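Local coordinates for protein LbaCas13a H328A (C2c2) (Lachnospiraceae bacterium NK4A179, PDB 5WLH) that binds CRISPR precursor RNA and, as a guide-loaded nuclease of the Cas13a family, probably cleaves RNA targets, at residues L1118-R1129 with I1265-Y1276. Residues are numbered along the deposited sequence; the frame is centred on the assembly and turned at random.
With nucleotides of chain B.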
# COMPACT_ATOMS: atom_id res chain seq x y z
N LEU A 1118 -12.05 1.84 2.71
CA LEU A 1118 -11.63 1.80 4.11
C LEU A 1118 -11.72 0.40 4.67
O LEU A 1118 -10.83 -0.05 5.40
CB LEU A 1118 -12.49 2.75 4.94
CG LEU A 1118 -12.32 4.21 4.55
CD1 LEU A 1118 -13.39 5.03 5.25
CD2 LEU A 1118 -10.93 4.70 4.92
N GLN A 1119 -12.80 -0.32 4.34
CA GLN A 1119 -12.98 -1.66 4.87
C GLN A 1119 -12.01 -2.62 4.21
O GLN A 1119 -11.44 -3.50 4.87
CB GLN A 1119 -14.42 -2.13 4.62
CG GLN A 1119 -14.69 -3.60 4.92
CD GLN A 1119 -14.76 -3.90 6.40
OE1 GLN A 1119 -14.34 -3.10 7.23
NE2 GLN A 1119 -15.29 -5.07 6.73
N GLY A 1120 -11.80 -2.44 2.91
CA GLY A 1120 -10.85 -3.28 2.20
C GLY A 1120 -9.44 -3.13 2.73
O GLY A 1120 -8.70 -4.10 2.83
N GLN A 1121 -9.04 -1.91 3.10
CA GLN A 1121 -7.70 -1.76 3.65
C GLN A 1121 -7.59 -2.45 5.00
O GLN A 1121 -6.57 -3.04 5.34
CB GLN A 1121 -7.35 -0.27 3.77
CG GLN A 1121 -5.97 -0.01 4.42
CD GLN A 1121 -4.83 -0.60 3.60
OE1 GLN A 1121 -4.61 -0.21 2.45
NE2 GLN A 1121 -4.11 -1.55 4.20
N LEU A 1122 -8.66 -2.38 5.81
CA LEU A 1122 -8.66 -3.10 7.07
C LEU A 1122 -8.50 -4.60 6.85
O LEU A 1122 -7.72 -5.24 7.55
CB LEU A 1122 -9.96 -2.81 7.83
CG LEU A 1122 -10.03 -1.38 8.38
CD1 LEU A 1122 -11.43 -1.09 8.87
CD2 LEU A 1122 -8.99 -1.12 9.49
N ILE A 1123 -9.20 -5.15 5.88
CA ILE A 1123 -9.07 -6.58 5.62
C ILE A 1123 -7.69 -6.90 5.06
O ILE A 1123 -7.09 -7.93 5.40
CB ILE A 1123 -10.19 -7.05 4.68
CG1 ILE A 1123 -11.55 -6.88 5.39
CG2 ILE A 1123 -10.03 -8.57 4.40
CD1 ILE A 1123 -12.75 -7.03 4.46
N ASN A 1124 -7.16 -6.03 4.20
CA ASN A 1124 -5.78 -6.19 3.74
C ASN A 1124 -4.83 -6.30 4.93
O ASN A 1124 -4.00 -7.22 5.00
CB ASN A 1124 -5.43 -5.00 2.84
CG ASN A 1124 -4.04 -5.08 2.24
OD1 ASN A 1124 -3.05 -5.14 2.95
ND2 ASN A 1124 -3.97 -4.99 0.91
N TRP A 1125 -4.96 -5.39 5.90
CA TRP A 1125 -4.11 -5.45 7.09
C TRP A 1125 -4.30 -6.75 7.86
O TRP A 1125 -3.35 -7.29 8.43
CB TRP A 1125 -4.42 -4.26 7.99
CG TRP A 1125 -3.75 -3.01 7.55
CD1 TRP A 1125 -2.57 -2.90 6.85
CD2 TRP A 1125 -4.21 -1.67 7.79
NE1 TRP A 1125 -2.26 -1.55 6.65
CE2 TRP A 1125 -3.25 -0.79 7.23
CE3 TRP A 1125 -5.33 -1.14 8.43
CZ2 TRP A 1125 -3.40 0.60 7.28
CZ3 TRP A 1125 -5.46 0.23 8.51
CH2 TRP A 1125 -4.50 1.09 7.92
N ILE A 1126 -5.54 -7.25 7.92
CA ILE A 1126 -5.75 -8.54 8.59
C ILE A 1126 -4.85 -9.60 7.98
O ILE A 1126 -4.19 -10.37 8.68
CB ILE A 1126 -7.22 -8.97 8.51
CG1 ILE A 1126 -8.05 -8.15 9.49
CG2 ILE A 1126 -7.33 -10.50 8.80
CD1 ILE A 1126 -9.55 -8.26 9.26
N TYR A 1127 -4.83 -9.66 6.64
CA TYR A 1127 -4.06 -10.71 5.98
C TYR A 1127 -2.58 -10.41 5.97
O TYR A 1127 -1.77 -11.34 5.90
CB TYR A 1127 -4.65 -10.96 4.58
CG TYR A 1127 -5.90 -11.78 4.76
CD1 TYR A 1127 -5.83 -13.17 4.90
CD2 TYR A 1127 -7.15 -11.17 4.90
CE1 TYR A 1127 -6.96 -13.93 5.13
CE2 TYR A 1127 -8.30 -11.93 5.11
CZ TYR A 1127 -8.20 -13.30 5.23
OH TYR A 1127 -9.34 -14.05 5.45
N LEU A 1128 -2.20 -9.13 6.10
CA LEU A 1128 -0.81 -8.81 6.41
C LEU A 1128 -0.42 -9.40 7.75
O LEU A 1128 0.60 -10.09 7.86
CB LEU A 1128 -0.62 -7.29 6.42
CG LEU A 1128 0.81 -6.76 6.28
CD1 LEU A 1128 1.36 -7.12 4.88
CD2 LEU A 1128 0.82 -5.23 6.49
N ARG A 1129 -1.22 -9.14 8.79
CA ARG A 1129 -0.89 -9.66 10.12
C ARG A 1129 -0.91 -11.18 10.14
O ARG A 1129 -0.04 -11.81 10.75
CB ARG A 1129 -1.86 -9.11 11.16
CG ARG A 1129 -1.42 -9.42 12.60
CD ARG A 1129 -2.41 -8.85 13.62
NE ARG A 1129 -1.85 -8.85 14.97
CZ ARG A 1129 -1.85 -9.90 15.79
NH1 ARG A 1129 -2.35 -11.06 15.39
NH2 ARG A 1129 -1.33 -9.78 17.00
N ILE A 1265 -12.05 2.08 14.61
CA ILE A 1265 -11.43 0.83 14.19
C ILE A 1265 -10.00 1.09 13.75
O ILE A 1265 -9.06 0.40 14.17
CB ILE A 1265 -12.25 0.17 13.08
CG1 ILE A 1265 -13.61 -0.29 13.62
CG2 ILE A 1265 -11.48 -1.06 12.50
CD1 ILE A 1265 -14.70 -0.37 12.54
N TYR A 1266 -9.80 2.11 12.90
CA TYR A 1266 -8.45 2.49 12.51
C TYR A 1266 -7.62 2.85 13.73
O TYR A 1266 -6.43 2.52 13.81
CB TYR A 1266 -8.50 3.65 11.51
CG TYR A 1266 -8.63 3.17 10.08
CD1 TYR A 1266 -9.84 2.68 9.60
CD2 TYR A 1266 -7.52 3.18 9.22
CE1 TYR A 1266 -9.95 2.21 8.29
CE2 TYR A 1266 -7.62 2.72 7.92
CZ TYR A 1266 -8.83 2.22 7.47
OH TYR A 1266 -8.92 1.75 6.18
N SER A 1267 -8.25 3.49 14.73
CA SER A 1267 -7.53 3.82 15.95
C SER A 1267 -7.06 2.56 16.66
O SER A 1267 -5.94 2.51 17.18
CB SER A 1267 -8.41 4.63 16.92
OG SER A 1267 -8.71 5.90 16.40
N GLU A 1268 -7.92 1.54 16.71
CA GLU A 1268 -7.52 0.34 17.44
C GLU A 1268 -6.48 -0.46 16.67
O GLU A 1268 -5.60 -1.07 17.27
CB GLU A 1268 -8.73 -0.52 17.78
CG GLU A 1268 -8.31 -1.70 18.66
CD GLU A 1268 -9.47 -2.56 19.11
OE1 GLU A 1268 -9.20 -3.57 19.78
OE2 GLU A 1268 -10.63 -2.23 18.78
N VAL A 1269 -6.56 -0.45 15.33
CA VAL A 1269 -5.50 -1.04 14.53
C VAL A 1269 -4.17 -0.35 14.85
O VAL A 1269 -3.17 -1.00 15.17
CB VAL A 1269 -5.85 -0.95 13.03
CG1 VAL A 1269 -4.62 -1.29 12.16
CG2 VAL A 1269 -7.01 -1.88 12.70
N PHE A 1270 -4.16 0.98 14.79
CA PHE A 1270 -2.97 1.74 15.13
C PHE A 1270 -2.48 1.40 16.54
O PHE A 1270 -1.28 1.26 16.77
CB PHE A 1270 -3.26 3.24 15.03
CG PHE A 1270 -2.09 4.11 15.35
CD1 PHE A 1270 -0.95 4.09 14.55
CD2 PHE A 1270 -2.15 5.01 16.42
CE1 PHE A 1270 0.14 4.89 14.83
CE2 PHE A 1270 -1.08 5.83 16.71
CZ PHE A 1270 0.07 5.79 15.91
N ASP A 1271 -3.40 1.27 17.48
CA ASP A 1271 -3.00 1.09 18.87
C ASP A 1271 -2.37 -0.28 19.09
O ASP A 1271 -1.35 -0.38 19.78
CB ASP A 1271 -4.20 1.26 19.79
CG ASP A 1271 -3.81 1.07 21.25
OD1 ASP A 1271 -3.39 2.06 21.89
OD2 ASP A 1271 -3.89 -0.08 21.73
N ARG A 1272 -2.95 -1.34 18.51
CA ARG A 1272 -2.47 -2.66 18.90
C ARG A 1272 -2.56 -3.77 17.86
O ARG A 1272 -2.27 -4.92 18.21
CB ARG A 1272 -3.22 -3.15 20.16
CG ARG A 1272 -4.73 -3.24 20.03
CD ARG A 1272 -5.30 -3.82 21.33
NE ARG A 1272 -6.75 -3.78 21.43
CZ ARG A 1272 -7.40 -4.14 22.53
NH1 ARG A 1272 -6.71 -4.54 23.60
NH2 ARG A 1272 -8.73 -4.10 22.58
N PHE A 1273 -2.94 -3.50 16.60
CA PHE A 1273 -2.97 -4.61 15.66
C PHE A 1273 -1.58 -4.91 15.11
O PHE A 1273 -1.27 -6.06 14.78
CB PHE A 1273 -3.95 -4.30 14.53
CG PHE A 1273 -4.42 -5.50 13.77
CD1 PHE A 1273 -5.24 -6.45 14.37
CD2 PHE A 1273 -4.06 -5.67 12.43
CE1 PHE A 1273 -5.69 -7.55 13.65
CE2 PHE A 1273 -4.52 -6.77 11.71
CZ PHE A 1273 -5.33 -7.70 12.32
N PHE A 1274 -0.72 -3.90 15.03
CA PHE A 1274 0.61 -4.03 14.45
C PHE A 1274 1.69 -3.86 15.51
O PHE A 1274 2.72 -3.23 15.28
CB PHE A 1274 0.78 -3.04 13.30
CG PHE A 1274 0.07 -3.47 12.07
CD1 PHE A 1274 0.44 -4.65 11.43
CD2 PHE A 1274 -1.00 -2.74 11.57
CE1 PHE A 1274 -0.22 -5.08 10.28
CE2 PHE A 1274 -1.67 -3.16 10.41
CZ PHE A 1274 -1.28 -4.32 9.77
N THR A 1275 1.48 -4.48 16.67
CA THR A 1275 2.53 -4.53 17.67
C THR A 1275 3.78 -5.23 17.15
O THR A 1275 4.87 -5.00 17.67
CB THR A 1275 2.01 -5.28 18.91
OG1 THR A 1275 1.51 -6.56 18.49
CG2 THR A 1275 0.89 -4.50 19.54
N TYR A 1276 3.65 -6.07 16.13
CA TYR A 1276 4.78 -6.89 15.73
C TYR A 1276 5.75 -6.20 14.79
O TYR A 1276 6.87 -6.71 14.60
CB TYR A 1276 4.25 -8.17 15.11
CG TYR A 1276 3.65 -8.00 13.74
CD1 TYR A 1276 4.46 -8.05 12.61
CD2 TYR A 1276 2.28 -7.83 13.57
CE1 TYR A 1276 3.93 -7.91 11.33
CE2 TYR A 1276 1.73 -7.71 12.27
CZ TYR A 1276 2.57 -7.75 11.17
OH TYR A 1276 2.10 -7.66 9.88
P A B 4 2.11 2.86 23.43
OP1 A B 4 2.88 2.03 22.45
OP2 A B 4 2.80 3.53 24.56
O5' A B 4 1.34 4.00 22.63
C5' A B 4 0.52 3.68 21.52
C4' A B 4 -0.26 4.89 21.09
O4' A B 4 -1.14 5.30 22.16
C3' A B 4 0.58 6.12 20.81
O3' A B 4 1.14 6.09 19.51
C2' A B 4 -0.42 7.25 21.01
O2' A B 4 -1.31 7.33 19.91
C1' A B 4 -1.21 6.71 22.20
N9 A B 4 -0.65 7.16 23.49
C8 A B 4 0.13 6.47 24.39
N7 A B 4 0.42 7.17 25.46
C5 A B 4 -0.22 8.38 25.26
C6 A B 4 -0.32 9.57 26.01
N6 A B 4 0.26 9.76 27.20
N1 A B 4 -1.06 10.58 25.50
C2 A B 4 -1.64 10.42 24.31
N3 A B 4 -1.62 9.35 23.51
C4 A B 4 -0.89 8.38 24.04
P A B 3 2.69 0.07 28.18
OP1 A B 3 3.63 0.73 27.24
OP2 A B 3 2.82 0.28 29.65
O5' A B 3 1.19 0.45 27.85
C5' A B 3 0.90 1.66 27.21
C4' A B 3 -0.11 1.44 26.12
O4' A B 3 -1.43 1.69 26.66
C3' A B 3 0.05 2.41 24.97
O3' A B 3 0.93 1.92 23.98
C2' A B 3 -1.37 2.63 24.50
O2' A B 3 -1.81 1.53 23.73
C1' A B 3 -2.12 2.59 25.83
N9 A B 3 -2.11 3.88 26.54
C8 A B 3 -1.56 4.15 27.78
N7 A B 3 -1.72 5.39 28.18
C5 A B 3 -2.44 5.97 27.13
C6 A B 3 -2.95 7.27 26.94
N6 A B 3 -2.77 8.25 27.83
N1 A B 3 -3.63 7.53 25.80
C2 A B 3 -3.79 6.54 24.92
N3 A B 3 -3.36 5.28 24.99
C4 A B 3 -2.69 5.06 26.13
O HOH W 1 -1.08 -7.14 18.35
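Arg1129 meets the C-terminal end of helix 1262-1273, where the last turn widens to a pi-type turn: its CD sits squarely over the centre of the Phe1273 ring, a CH-pi contact 3.4 Å from the centroid. Arg1129 NE donates to Phe1273 O at 2.9 Å. That carbonyl oxygen lies in the guanidinium plane, although the N-H...O angle of 140° makes the bond rather bent. Arg1129 CG stands anti to the backbone N (chi1 -170°) and the chain runs on extended, which carries NE out to the carbonyl. Arg1129 NH2 reaches a water shared with Arg1272 O and Thr1275 OG1, and forms a salt bridge with Glu1234. Next along, Phe1274 turns its edge onto one face of the Trp1125 indole, Phe1274 CZ lying 3.5 Å from Trp1125 CD1. At the far end, Tyr1266 is a knob among Leu1118, Gln1121, Leu1122 and Trp1125. Its OH donates in the carbonyl plane to a lone pair of Leu1118 O (2.7 Å), an oxygen already bonded to Leu1122 N, and Leu1122 CD2 rests over its ring face. A leucine in place of Tyr1266 would probably cost Leu1118 O its second donor and open a gap beside Trp1125 CZ3. Asp1271 OD1 accepts a very short hydrogen bond from O2' of nucleotide A3 of chain B, and OD2 pairs with Lys1308. With segments 1118-1129 and 1265-1273 running 23° apart, this is near-parallel helix packing around an aromatic cluster, joining long helix 1106-1145 to an RNA-contacting helix of this Cas13a.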